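Local coordinates for D-3-phosphoglycerate dehydrogenase-related protein (Vibrio cholerae, PDB 4S1V) that probably catalyses NAD-dependent oxidation or reduction of D-2-hydroxy acids such as 3-phosphoglycerate, at residues 31-36 against 42-47; 36-41 against 62-67; 55-60 against 295-300; 70-75 against 309-314. All coordinates share one frame; numbering follows the deposited sequence. Where two conformers were deposited one is given.

All four contacts lie in the domain built on the five-stranded parallel sheet of strands 3-6, 27-30, 50-53, 73-76 and 95-98. Contacts 1 and 2 are the closest pair, their centres about 9 Å apart, and share helix 38-45: contact 1 ties it to the loop before it, contact 2 to helix 62-66. Contacts 3 and 4, about 17 Å apart between centres, join helix 294-312 to a loop after strand 50-53 and to strand 73-76. Contact 3 lies nearest the centre of the chain, about 11 Å from it, and E56 in its loop forms a salt bridge with R239. K46 and N70 probably link contacts 1 and 4 by a hydrogen bond.

Contact 1 of 4, residues 31-36 against 42-47; sequences FNDSVS and IERLKP
F31 and R44 mark the closest backbone approach, with CA atoms 9.8 Å apart, so the loop 31-36 and the helical residues of 42-47 are joined across this gap by side chains. R44 does most of the work. With CG anti to the backbone N (chi1 165°) and a bend at chi3, its chain runs along F31 before reaching the loop. R44 CG touches F31 CZ at 3.5 Å, R44 CD sits over the centre of the ring in a CH-pi contact, and the guanidinium continues over the same ring as a flat, offset stack. The two planes are only 3° apart and their centres 4.5 Å apart.

Beyond the ring, the guanidinium meets D33 end-on in a two-pronged salt bridge. R44 NH1 donates to D33 OD1 at 2.7 Å, and R44 NH2 donates to D33 OD2 at 2.9 Å through the syn lone pair of that oxygen. The second bond is the straighter, at 166°; the first is bent, its acceptor tilted from the guanidinium plane. Carboxylate and guanidinium are nearly coplanar, and the paired bonds together with the stack fix the rotation of the arginine end. V35 brings a methyl against the guanidinium, its CG2 lying 3.5 Å from R44 NH1, while L45 CD2 meets F31 CE2 more loosely.

Backbone hydrogen bonds between F31 and both I6 and D9 hold the stacking platform beside the sheet. The contact folds the connection after strand 27-30 back onto helix 38-45, within a beta-alpha unit of an open parallel alpha/beta domain.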
loop_
_atom_site.group_PDB
_atom_site.type_symbol
_atom_site.label_atom_id
_atom_site.label_comp_id
_atom_site.label_asym_id
_atom_site.label_seq_id
_atom_site.Cartn_x
_atom_site.Cartn_y
_atom_site.Cartn_z
ATOM N N PHE C 31 28.007 11.570 -23.632
ATOM C CA PHE C 31 26.913 10.616 -23.770
ATOM C C PHE C 31 26.189 10.406 -22.445
ATOM O O PHE C 31 26.785 10.553 -21.375
ATOM C CB PHE C 31 27.408 9.309 -24.387
ATOM C CG PHE C 31 27.866 9.465 -25.808
ATOM C CD1 PHE C 31 26.936 9.592 -26.841
ATOM C CD2 PHE C 31 29.223 9.516 -26.116
ATOM C CE1 PHE C 31 27.352 9.754 -28.153
ATOM C CE2 PHE C 31 29.644 9.675 -27.428
ATOM C CZ PHE C 31 28.708 9.797 -28.445
ATOM N N ASN C 32 24.898 10.089 -22.525
ATOM C CA ASN C 32 24.017 10.106 -21.355
ATOM C C ASN C 32 23.264 8.802 -21.136
ATOM O O ASN C 32 22.685 8.576 -20.071
ATOM C CB ASN C 32 23.006 11.258 -21.464
ATOM C CG ASN C 32 23.664 12.606 -21.699
ATOM O OD1 ASN C 32 23.246 13.361 -22.577
ATOM N ND2 ASN C 32 24.693 12.922 -20.912
ATOM N N ASP C 33 23.254 7.953 -22.153
ATOM C CA ASP C 33 22.559 6.685 -22.060
ATOM C C ASP C 33 23.510 5.601 -21.577
ATOM O O ASP C 33 24.726 5.778 -21.586
ATOM C CB ASP C 33 21.884 6.313 -23.395
ATOM C CG ASP C 33 22.846 6.321 -24.584
ATOM O OD1 ASP C 33 24.062 6.557 -24.403
ATOM O OD2 ASP C 33 22.369 6.093 -25.717
ATOM N N SER C 34 22.948 4.491 -21.127
ATOM C CA SER C 34 23.753 3.362 -20.726
ATOM C C SER C 34 23.781 2.361 -21.873
ATOM O O SER C 34 22.769 1.744 -22.199
ATOM C CB SER C 34 23.193 2.737 -19.450
ATOM O OG SER C 34 23.729 1.445 -19.251
ATOM N N VAL C 35 24.945 2.226 -22.494
ATOM C CA VAL C 35 25.129 1.295 -23.591
ATOM C C VAL C 35 26.171 0.248 -23.201
ATOM O O VAL C 35 27.331 0.573 -22.933
ATOM C CB VAL C 35 25.527 2.027 -24.896
ATOM C CG1 VAL C 35 25.905 1.035 -25.988
ATOM C CG2 VAL C 35 24.390 2.926 -25.366
ATOM N N SER C 36 25.738 -1.006 -23.151
ATOM C CA SER C 36 26.634 -2.130 -22.900
ATOM C C SER C 36 26.898 -2.902 -24.195
ATOM O O SER C 36 27.859 -3.672 -24.288
ATOM C CB SER C 36 26.034 -3.050 -21.838
ATOM O OG SER C 36 24.693 -3.381 -22.157
ATOM N N ILE C 42 31.412 0.630 -30.204
ATOM C CA ILE C 42 32.440 0.708 -31.243
ATOM C C ILE C 42 32.015 1.673 -32.346
ATOM O O ILE C 42 32.783 2.561 -32.728
ATOM C CB ILE C 42 32.792 -0.687 -31.809
ATOM C CG1 ILE C 42 33.656 -1.458 -30.804
ATOM C CG2 ILE C 42 33.513 -0.579 -33.151
ATOM C CD1 ILE C 42 33.546 -2.965 -30.918
ATOM N N GLU C 43 30.783 1.521 -32.831
ATOM C CA GLU C 43 30.273 2.401 -33.883
ATOM C C GLU C 43 30.157 3.847 -33.411
ATOM O O GLU C 43 30.368 4.776 -34.189
ATOM C CB GLU C 43 28.936 1.894 -34.442
ATOM C CG GLU C 43 29.027 0.566 -35.195
ATOM C CD GLU C 43 30.180 0.516 -36.190
ATOM O OE1 GLU C 43 30.237 1.379 -37.093
ATOM O OE2 GLU C 43 31.035 -0.389 -36.068
ATOM N N ARG C 44 29.837 4.027 -32.134
ATOM C CA ARG C 44 29.692 5.356 -31.541
ATOM C C ARG C 44 31.046 6.039 -31.288
ATOM O O ARG C 44 31.194 7.244 -31.518
ATOM C CB ARG C 44 28.861 5.256 -30.255
ATOM C CG ARG C 44 28.910 6.460 -29.331
ATOM C CD ARG C 44 28.096 6.220 -28.065
ATOM N NE ARG C 44 26.658 6.166 -28.331
ATOM C CZ ARG C 44 25.721 6.005 -27.400
ATOM N NH1 ARG C 44 26.055 5.883 -26.118
ATOM N NH2 ARG C 44 24.441 5.973 -27.750
ATOM N N LEU C 45 32.033 5.261 -30.848
ATOM C CA LEU C 45 33.315 5.811 -30.393
ATOM C C LEU C 45 34.432 5.871 -31.445
ATOM O O LEU C 45 35.526 6.370 -31.155
ATOM C CB LEU C 45 33.807 5.060 -29.142
ATOM C CG LEU C 45 32.881 5.026 -27.917
ATOM C CD1 LEU C 45 33.457 4.148 -26.812
ATOM C CD2 LEU C 45 32.579 6.424 -27.401
ATOM N N LYS C 46 34.163 5.374 -32.656
ATOM C CA LYS C 46 35.186 5.339 -33.712
ATOM C C LYS C 46 35.994 6.639 -33.888
ATOM O O LYS C 46 37.224 6.588 -33.854
ATOM C CB LYS C 46 34.624 4.854 -35.056
ATOM C CG LYS C 46 34.664 3.346 -35.209
ATOM C CD LYS C 46 35.076 2.926 -36.606
ATOM C CE LYS C 46 34.989 1.411 -36.772
ATOM N NZ LYS C 46 35.984 0.646 -35.962
ATOM N N PRO C 47 35.314 7.800 -34.048
ATOM C CA PRO C 47 36.061 9.031 -34.351
ATOM C C PRO C 47 36.811 9.650 -33.158
ATOM O O PRO C 47 37.475 10.678 -33.319
ATOM C CB PRO C 47 34.966 9.990 -34.823
ATOM C CG PRO C 47 33.759 9.557 -34.070
ATOM C CD PRO C 47 33.860 8.055 -33.982
#

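Contact 2 of 4, residues 36-41 against 62-67; sequences SDETVL and ENLLAH
E38 and N63 meet through their polar ends: N63 ND2 donates to E38 OE1 at 2.7 Å, with a nearly straight N-H...O angle of 166°. The acceptor lies in the amide plane of N63, but the donor reaches OE1 from above the carboxylate plane, the two flat groups being turned 46° from each other. N63 ND2 also rests 3.4 Å from E38 CB, so the amide lies against the base of the glutamate as well as its end.

Beside this pair L64 supplies the apolar part. Its CD2 approaches L41 CB at 4.0 Å, and its CG faces E38 OE2 at 3.9 Å.

Further out, E38 OE2 is hydrogen-bonded to the hydroxyl of T61, just before helix 62-66, so the two carboxylate oxygens have separate partners and the group cannot swing easily. The trans chi1 of N63 (-174°) extends its amide toward helix 38-45. At the start of that helix D37 is the N-cap, accepting a weak bond from T39 N.

With neutral partners at both oxygens close to the N-terminal end of helix 62-66, the carboxylate of E38 is probably stabilised in its charged form, and it pins the opening turns of two helices together.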
loop_
_atom_site.group_PDB
_atom_site.type_symbol
_atom_site.label_atom_id
_atom_site.label_comp_id
_atom_site.label_asym_id
_atom_site.label_seq_id
_atom_site.Cartn_x
_atom_site.Cartn_y
_atom_site.Cartn_z
ATOM N N SER C 36 25.738 -1.006 -23.151
ATOM C CA SER C 36 26.634 -2.130 -22.900
ATOM C C SER C 36 26.898 -2.902 -24.195
ATOM O O SER C 36 27.859 -3.672 -24.288
ATOM C CB SER C 36 26.034 -3.050 -21.838
ATOM O OG SER C 36 24.693 -3.381 -22.157
ATOM N N ASP C 37 26.025 -2.689 -25.182
ATOM C CA ASP C 37 26.165 -3.258 -26.524
ATOM C C ASP C 37 27.440 -2.730 -27.196
ATOM O O ASP C 37 27.473 -1.600 -27.703
ATOM C CB ASP C 37 24.917 -2.923 -27.357
ATOM C CG ASP C 37 24.887 -3.628 -28.716
ATOM O OD1 ASP C 37 25.916 -4.177 -29.163
ATOM O OD2 ASP C 37 23.808 -3.625 -29.349
ATOM N N GLU C 38 28.482 -3.559 -27.194
ATOM C CA GLU C 38 29.802 -3.161 -27.689
ATOM C C GLU C 38 29.794 -2.812 -29.174
ATOM O O GLU C 38 30.607 -2.007 -29.624
ATOM C CB GLU C 38 30.855 -4.232 -27.383
ATOM C CG GLU C 38 30.964 -4.575 -25.903
ATOM C CD GLU C 38 32.275 -5.242 -25.518
ATOM O OE1 GLU C 38 32.642 -6.286 -26.101
ATOM O OE2 GLU C 38 32.935 -4.728 -24.595
ATOM N N THR C 39 28.867 -3.413 -29.923
ATOM C CA THR C 39 28.657 -3.074 -31.330
ATOM C C THR C 39 28.285 -1.589 -31.468
ATOM O O THR C 39 28.882 -0.866 -32.269
ATOM C CB THR C 39 27.581 -3.988 -31.977
ATOM O OG1 THR C 39 28.001 -5.357 -31.905
ATOM C CG2 THR C 39 27.351 -3.617 -33.426
ATOM N N VAL C 40 27.318 -1.143 -30.666
ATOM C CA VAL C 40 26.889 0.262 -30.643
ATOM C C VAL C 40 28.009 1.178 -30.150
ATOM O O VAL C 40 28.197 2.275 -30.690
ATOM C CB VAL C 40 25.616 0.462 -29.785
ATOM C CG1 VAL C 40 25.240 1.932 -29.695
ATOM C CG2 VAL C 40 24.454 -0.335 -30.367
ATOM N N LEU C 41 28.749 0.715 -29.141
ATOM C CA LEU C 41 29.850 1.483 -28.557
ATOM C C LEU C 41 30.986 1.704 -29.541
ATOM O O LEU C 41 31.465 2.827 -29.686
ATOM C CB LEU C 41 30.395 0.809 -27.294
ATOM C CG LEU C 41 29.772 1.171 -25.945
ATOM C CD1 LEU C 41 30.365 0.278 -24.865
ATOM C CD2 LEU C 41 29.980 2.642 -25.602
ATOM N N GLU C 62 38.904 -6.084 -24.593
ATOM C CA GLU C 62 39.764 -6.209 -25.769
ATOM C C GLU C 62 38.974 -5.921 -27.047
ATOM O O GLU C 62 39.482 -5.281 -27.970
ATOM C CB GLU C 62 40.431 -7.583 -25.834
ATOM C CG GLU C 62 41.473 -7.682 -26.936
ATOM C CD GLU C 62 42.490 -8.787 -26.720
ATOM O OE1 GLU C 62 42.191 -9.760 -25.998
ATOM O OE2 GLU C 62 43.598 -8.677 -27.282
ATOM N N ASN C 63 37.728 -6.385 -27.077
ATOM C CA ASN C 63 36.810 -6.097 -28.174
ATOM C C ASN C 63 36.715 -4.596 -28.481
ATOM O O ASN C 63 36.798 -4.194 -29.640
ATOM C CB ASN C 63 35.429 -6.685 -27.870
ATOM C CG ASN C 63 34.458 -6.545 -29.030
ATOM O OD1 ASN C 63 34.825 -6.712 -30.194
ATOM N ND2 ASN C 63 33.207 -6.243 -28.713
ATOM N N LEU C 64 36.554 -3.772 -27.446
ATOM C CA LEU C 64 36.544 -2.321 -27.632
ATOM C C LEU C 64 37.887 -1.821 -28.168
ATOM O O LEU C 64 37.933 -1.107 -29.165
ATOM C CB LEU C 64 36.190 -1.589 -26.325
ATOM C CG LEU C 64 34.747 -1.538 -25.800
ATOM C CD1 LEU C 64 34.626 -0.463 -24.725
ATOM C CD2 LEU C 64 33.750 -1.278 -26.922
ATOM N N LEU C 65 38.970 -2.216 -27.506
ATOM C CA LEU C 65 40.317 -1.784 -27.872
ATOM C C LEU C 65 40.722 -2.244 -29.274
ATOM O O LEU C 65 41.412 -1.520 -29.995
ATOM C CB LEU C 65 41.328 -2.289 -26.836
ATOM C CG LEU C 65 41.194 -1.745 -25.406
ATOM C CD1 LEU C 65 41.761 -2.735 -24.399
ATOM C CD2 LEU C 65 41.874 -0.390 -25.264
ATOM N N ALA C 66 40.282 -3.441 -29.659
ATOM C CA ALA C 66 40.591 -3.993 -30.979
ATOM C C ALA C 66 39.942 -3.193 -32.105
ATOM O O ALA C 66 40.471 -3.151 -33.217
ATOM C CB ALA C 66 40.184 -5.460 -31.062
ATOM N N HIS C 67 38.817 -2.541 -31.812
ATOM C CA HIS C 67 38.024 -1.882 -32.849
ATOM C C HIS C 67 37.941 -0.387 -32.752
ATOM O O HIS C 67 37.057 0.238 -33.356
ATOM C CB HIS C 67 36.641 -2.504 -32.901
ATOM C CG HIS C 67 36.664 -3.960 -33.252
ATOM N ND1 HIS C 67 36.902 -4.394 -34.503
ATOM C CD2 HIS C 67 36.507 -5.097 -32.461
ATOM C CE1 HIS C 67 36.887 -5.736 -34.519
ATOM N NE2 HIS C 67 36.642 -6.167 -33.269
#

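Contact 3 of 4, residues 55-60 against 295-300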
loop_
_atom_site.group_PDB
_atom_site.type_symbol
_atom_site.label_atom_id
_atom_site.label_comp_id
_atom_site.label_asym_id
_atom_site.label_seq_id
_atom_site.Cartn_x
_atom_site.Cartn_y
_atom_site.Cartn_z
ATOM N N ARG C 55 34.156 6.348 -13.359
ATOM C CA ARG C 55 34.403 5.164 -12.534
ATOM C C ARG C 55 34.237 3.876 -13.357
ATOM O O ARG C 55 34.850 3.752 -14.426
ATOM C CB ARG C 55 33.534 5.178 -11.266
ATOM C CG ARG C 55 33.795 6.369 -10.352
ATOM C CD ARG C 55 35.252 6.461 -9.907
ATOM N NE ARG C 55 35.656 5.312 -9.101
ATOM C CZ ARG C 55 36.617 4.458 -9.439
ATOM N NH1 ARG C 55 37.293 4.628 -10.563
ATOM N NH2 ARG C 55 36.904 3.434 -8.649
ATOM N N GLU C 56 33.417 2.935 -12.882
ATOM C CA GLU C 56 33.291 1.606 -13.510
ATOM C C GLU C 56 32.025 1.393 -14.365
ATOM O O GLU C 56 31.635 0.253 -14.606
ATOM C CB GLU C 56 33.361 0.490 -12.445
ATOM C CG GLU C 56 34.407 0.693 -11.354
ATOM C CD GLU C 56 34.797 -0.592 -10.651
ATOM O OE1 GLU C 56 34.605 -1.690 -11.215
ATOM O OE2 GLU C 56 35.325 -0.510 -9.527
ATOM N N ARG C 57 31.387 2.469 -14.822
ATOM C CA ARG C 57 30.107 2.348 -15.552
ATOM C C ARG C 57 30.205 1.627 -16.908
ATOM O O ARG C 57 29.214 1.087 -17.396
ATOM C CB ARG C 57 29.462 3.720 -15.720
ATOM C CG ARG C 57 29.054 4.337 -14.395
ATOM C CD ARG C 57 28.579 5.765 -14.565
ATOM N NE ARG C 57 28.372 6.396 -13.264
ATOM C CZ ARG C 57 27.794 7.578 -13.078
ATOM N NH1 ARG C 57 27.341 8.283 -14.110
ATOM N NH2 ARG C 57 27.662 8.053 -11.845
ATOM N N THR C 58 31.397 1.612 -17.500
ATOM C CA THR C 58 31.649 0.830 -18.717
ATOM C C THR C 58 32.949 0.028 -18.608
ATOM O O THR C 58 34.008 0.595 -18.359
ATOM C CB THR C 58 31.684 1.735 -19.967
ATOM O OG1 THR C 58 30.375 2.265 -20.209
ATOM C CG2 THR C 58 32.127 0.958 -21.215
ATOM N N PRO C 59 32.874 -1.302 -18.789
ATOM C CA PRO C 59 34.128 -2.052 -18.852
ATOM C C PRO C 59 34.862 -1.777 -20.173
ATOM O O PRO C 59 34.227 -1.634 -21.216
ATOM C CB PRO C 59 33.666 -3.507 -18.801
ATOM C CG PRO C 59 32.286 -3.483 -19.392
ATOM C CD PRO C 59 31.690 -2.166 -18.978
ATOM N N ILE C 60 36.184 -1.689 -20.116
ATOM C CA ILE C 60 36.999 -1.597 -21.322
ATOM C C ILE C 60 37.517 -2.993 -21.659
ATOM O O ILE C 60 38.375 -3.530 -20.958
ATOM C CB ILE C 60 38.179 -0.607 -21.155
ATOM C CG1 ILE C 60 37.674 0.795 -20.768
ATOM C CG2 ILE C 60 39.017 -0.552 -22.426
ATOM C CD1 ILE C 60 36.674 1.407 -21.734
ATOM N N ASN C 295 30.434 18.375 -5.474
ATOM C CA ASN C 295 31.857 18.489 -5.129
ATOM C C ASN C 295 32.695 17.303 -5.598
ATOM O O ASN C 295 33.760 17.483 -6.183
ATOM C CB ASN C 295 32.043 18.685 -3.614
ATOM C CG ASN C 295 31.278 19.880 -3.081
ATOM O OD1 ASN C 295 31.388 20.992 -3.602
ATOM N ND2 ASN C 295 30.489 19.655 -2.034
ATOM N N SER C 296 32.205 16.095 -5.330
ATOM C CA SER C 296 32.829 14.861 -5.825
ATOM C C SER C 296 33.062 14.859 -7.355
ATOM O O SER C 296 34.168 14.564 -7.820
ATOM C CB SER C 296 31.992 13.654 -5.399
ATOM O OG SER C 296 32.610 12.444 -5.794
ATOM N N TYR C 297 32.026 15.200 -8.119
ATOM C CA TYR C 297 32.136 15.339 -9.581
ATOM C C TYR C 297 33.113 16.436 -10.018
ATOM O O TYR C 297 33.814 16.270 -11.022
ATOM C CB TYR C 297 30.766 15.590 -10.220
ATOM C CG TYR C 297 30.058 14.353 -10.767
ATOM C CD1 TYR C 297 30.103 13.126 -10.089
ATOM C CD2 TYR C 297 29.309 14.425 -11.952
ATOM C CE1 TYR C 297 29.446 12.001 -10.591
ATOM C CE2 TYR C 297 28.641 13.315 -12.452
ATOM C CZ TYR C 297 28.708 12.103 -11.771
ATOM O OH TYR C 297 28.049 10.992 -12.269
ATOM N N GLU C 298 33.166 17.550 -9.286
ATOM C CA GLU C 298 34.127 18.600 -9.640
ATOM C C GLU C 298 35.558 18.071 -9.501
ATOM O O GLU C 298 36.399 18.312 -10.377
ATOM C CB GLU C 298 33.929 19.892 -8.835
ATOM C CG GLU C 298 32.683 20.705 -9.174
ATOM C CD GLU C 298 32.724 21.424 -10.520
ATOM O OE1 GLU C 298 33.692 21.275 -11.296
ATOM O OE2 GLU C 298 31.756 22.158 -10.807
ATOM N N ILE C 299 35.812 17.328 -8.419
ATOM C CA ILE C 299 37.120 16.719 -8.166
ATOM C C ILE C 299 37.465 15.700 -9.257
ATOM O O ILE C 299 38.540 15.765 -9.861
ATOM C CB ILE C 299 37.171 16.079 -6.754
ATOM C CG1 ILE C 299 37.190 17.173 -5.672
ATOM C CG2 ILE C 299 38.363 15.142 -6.607
ATOM C CD1 ILE C 299 36.546 16.756 -4.366
ATOM N N TYR C 300 36.545 14.770 -9.513
ATOM C CA TYR C 300 36.754 13.730 -10.524
ATOM C C TYR C 300 37.136 14.297 -11.879
ATOM O O TYR C 300 38.106 13.863 -12.502
ATOM C CB TYR C 300 35.500 12.873 -10.704
ATOM C CG TYR C 300 35.319 11.806 -9.664
ATOM C CD1 TYR C 300 36.396 11.027 -9.230
ATOM C CD2 TYR C 300 34.069 11.551 -9.134
ATOM C CE1 TYR C 300 36.220 10.039 -8.274
ATOM C CE2 TYR C 300 33.882 10.562 -8.183
ATOM C CZ TYR C 300 34.954 9.814 -7.754
ATOM O OH TYR C 300 34.739 8.837 -6.815
HETATM O O HOH W 1 26.415 11.324 -14.170
#
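R57 and Y297 reach toward each other from opposite directions, guanidinium and phenol planes 49° apart. R57 NH2 lies at the edge of the Y297 ring, and a water also sits at that edge, in the plane of both ring and guanidinium. The direct bond, R57 NH2 to Y297 OH at 3.0 Å, is weak, since its N-H...O angle is only 127°. R57 NH1 donates to the water at 3.2 Å; the water's approach to Y297 OH, at 2.5 Å, is short enough to be doubtful in detail. R57 is extended from CG to NE and can therefore span from the loop to the helix, while NH1 is also held by the carbonyl of D8.

The Y300 ring meets R55 obliquely, R55 CD being 3.9 Å from Y300 OH. R55 was modelled in two conformers, so this touch is tentative; in the one given, its NH1 bonds the carbonyl of K79.

L141 of the second subunit also packs on Y297, bringing the subunit interface to this helix. The contact joins the connection after strand 50-53 to the C-terminal helix 294-312, which in D-2-hydroxyacid dehydrogenases returns from the NAD-binding domain to pack on the first domain.

Contact 4 of 4, residues 70-75 against 309-314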
loop_
_atom_site.group_PDB
_atom_site.type_symbol
_atom_site.label_atom_id
_atom_site.label_comp_id
_atom_site.label_asym_id
_atom_site.label_seq_id
_atom_site.Cartn_x
_atom_site.Cartn_y
_atom_site.Cartn_z
ATOM N N ASN C 70 41.620 4.868 -33.556
ATOM C CA ASN C 70 41.932 6.285 -33.331
ATOM C C ASN C 70 42.106 6.650 -31.849
ATOM O O ASN C 70 42.562 7.745 -31.529
ATOM C CB ASN C 70 40.884 7.196 -33.979
ATOM C CG ASN C 70 40.708 6.926 -35.460
ATOM O OD1 ASN C 70 41.671 6.670 -36.182
ATOM N ND2 ASN C 70 39.463 6.991 -35.922
ATOM N N LEU C 71 41.741 5.734 -30.954
ATOM C CA LEU C 71 41.861 5.974 -29.513
ATOM C C LEU C 71 43.320 6.024 -29.058
ATOM O O LEU C 71 44.073 5.075 -29.261
ATOM C CB LEU C 71 41.098 4.902 -28.721
ATOM C CG LEU C 71 40.962 5.093 -27.204
ATOM C CD1 LEU C 71 40.266 6.402 -26.855
ATOM C CD2 LEU C 71 40.246 3.909 -26.567
ATOM N N LYS C 72 43.706 7.135 -28.432
ATOM C CA LYS C 72 45.065 7.303 -27.917
ATOM C C LYS C 72 45.074 7.336 -26.391
ATOM O O LYS C 72 46.014 6.856 -25.758
ATOM C CB LYS C 72 45.715 8.575 -28.484
ATOM C CG LYS C 72 45.746 8.641 -30.011
ATOM C CD LYS C 72 46.636 9.765 -30.543
ATOM C CE LYS C 72 45.969 11.136 -30.452
ATOM N NZ LYS C 72 46.791 12.215 -31.073
ATOM N N LEU C 73 44.014 7.889 -25.806
ATOM C CA LEU C 73 43.969 8.077 -24.363
ATOM C C LEU C 73 42.657 7.657 -23.704
ATOM O O LEU C 73 41.569 7.960 -24.190
ATOM C CB LEU C 73 44.262 9.541 -24.017
ATOM C CG LEU C 73 43.960 10.008 -22.590
ATOM C CD1 LEU C 73 45.031 9.515 -21.624
ATOM C CD2 LEU C 73 43.839 11.525 -22.541
ATOM N N ILE C 74 42.783 6.965 -22.579
ATOM C CA ILE C 74 41.681 6.827 -21.646
ATOM C C ILE C 74 42.031 7.595 -20.369
ATOM O O ILE C 74 43.045 7.320 -19.735
ATOM C CB ILE C 74 41.394 5.355 -21.334
ATOM C CG1 ILE C 74 40.828 4.663 -22.583
ATOM C CG2 ILE C 74 40.442 5.244 -20.148
ATOM C CD1 ILE C 74 40.726 3.159 -22.460
ATOM N N SER C 75 41.200 8.569 -20.008
ATOM C CA SER C 75 41.402 9.305 -18.762
ATOM C C SER C 75 40.360 8.878 -17.742
ATOM O O SER C 75 39.168 9.119 -17.922
ATOM C CB SER C 75 41.356 10.820 -18.990
ATOM O OG SER C 75 41.642 11.526 -17.783
ATOM N N VAL C 309 44.434 17.341 -20.887
ATOM C CA VAL C 309 45.244 18.473 -21.381
ATOM C C VAL C 309 46.759 18.265 -21.209
ATOM O O VAL C 309 47.560 18.827 -21.969
ATOM C CB VAL C 309 44.779 19.842 -20.816
ATOM C CG1 VAL C 309 43.329 20.114 -21.196
ATOM C CG2 VAL C 309 44.963 19.923 -19.309
ATOM N N LYS C 310 47.141 17.455 -20.221
ATOM C CA LYS C 310 48.522 16.990 -20.086
ATOM C C LYS C 310 48.913 16.069 -21.244
ATOM O O LYS C 310 50.041 16.138 -21.747
ATOM C CB LYS C 310 48.738 16.268 -18.753
ATOM C CG LYS C 310 48.946 17.188 -17.559
ATOM C CD LYS C 310 49.292 16.391 -16.307
ATOM C CE LYS C 310 49.791 17.297 -15.188
ATOM N NZ LYS C 310 49.660 16.649 -13.849
ATOM N N PHE C 311 47.986 15.207 -21.661
ATOM C CA PHE C 311 48.225 14.310 -22.793
ATOM C C PHE C 311 48.302 15.100 -24.097
ATOM O O PHE C 311 49.135 14.802 -24.948
ATOM C CB PHE C 311 47.149 13.213 -22.885
ATOM C CG PHE C 311 47.406 12.190 -23.968
ATOM C CD1 PHE C 311 46.938 12.392 -25.266
ATOM C CD2 PHE C 311 48.110 11.022 -23.689
ATOM C CE1 PHE C 311 47.175 11.454 -26.262
ATOM C CE2 PHE C 311 48.352 10.082 -24.683
ATOM C CZ PHE C 311 47.882 10.297 -25.970
ATOM N N ALA C 312 47.434 16.101 -24.246
ATOM C CA ALA C 312 47.426 16.946 -25.443
ATOM C C ALA C 312 48.813 17.528 -25.752
ATOM O O ALA C 312 49.230 17.572 -26.911
ATOM C CB ALA C 312 46.389 18.054 -25.311
ATOM N N HIS C 313 49.521 17.899 -24.701
ATOM C CA HIS C 313 50.849 18.486 -24.717
ATOM C C HIS C 313 51.953 17.490 -24.458
ATOM O O HIS C 313 52.826 17.780 -23.684
ATOM C CB HIS C 313 50.984 19.437 -23.528
ATOM C CG HIS C 313 50.028 20.582 -23.529
ATOM N ND1 HIS C 313 49.721 21.286 -22.387
ATOM C CD2 HIS C 313 49.320 21.159 -24.526
ATOM C CE1 HIS C 313 48.869 22.252 -22.676
ATOM N NE2 HIS C 313 48.611 22.197 -23.969
ATOM N N SER C 314 51.912 16.323 -25.049
ATOM C CA SER C 314 52.829 15.231 -24.670
ATOM C C SER C 314 53.493 14.406 -25.802
ATOM O O SER C 314 54.615 13.933 -25.610
ATOM C CB SER C 314 52.197 14.302 -23.612
ATOM O OG SER C 314 51.239 13.417 -24.175
#
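L73, at the start of strand 73-76, and F311, in the last turn of helix 294-312, meet where the C-terminal helix covers a face of the five-stranded parallel sheet, as in the two-domain D-2-hydroxyacid dehydrogenase fold. Their CA atoms are 7.7 Å apart, and the phenyl ring of F311 bridges the two backbones.

A chi1 of -175° turns the F311 ring away from the backbone N and out toward the strand. L73 CB then lies over the ring centre in a CH-pi contact, 3.9 Å from the centroid and only 2° from the ring normal. The two side chains run past each other in opposite directions, so the isobutyl end of L73 reaches back toward the helix: its CD2 packs against F311 CB at 3.7 Å and its CD1 against F311 CD2 at 4.0 Å. At the far end of the ring K72 uses its aliphatic base, K72 CB standing 3.7 Å from F311 CZ.

The opposite face of the ring is approached by S314 OG, which is also hydrogen-bonded to F311 O at 2.6 Å; S314 is poorly ordered, so this lid is tentative. Around the ring M2 and T95 also touch F311, and V308 on the same helix adds to the packing of L73.

Attraction between strand and helix here is thus dispersive and hydrophobic, built on one aromatic face laid against the beta-carbon of a buried leucine.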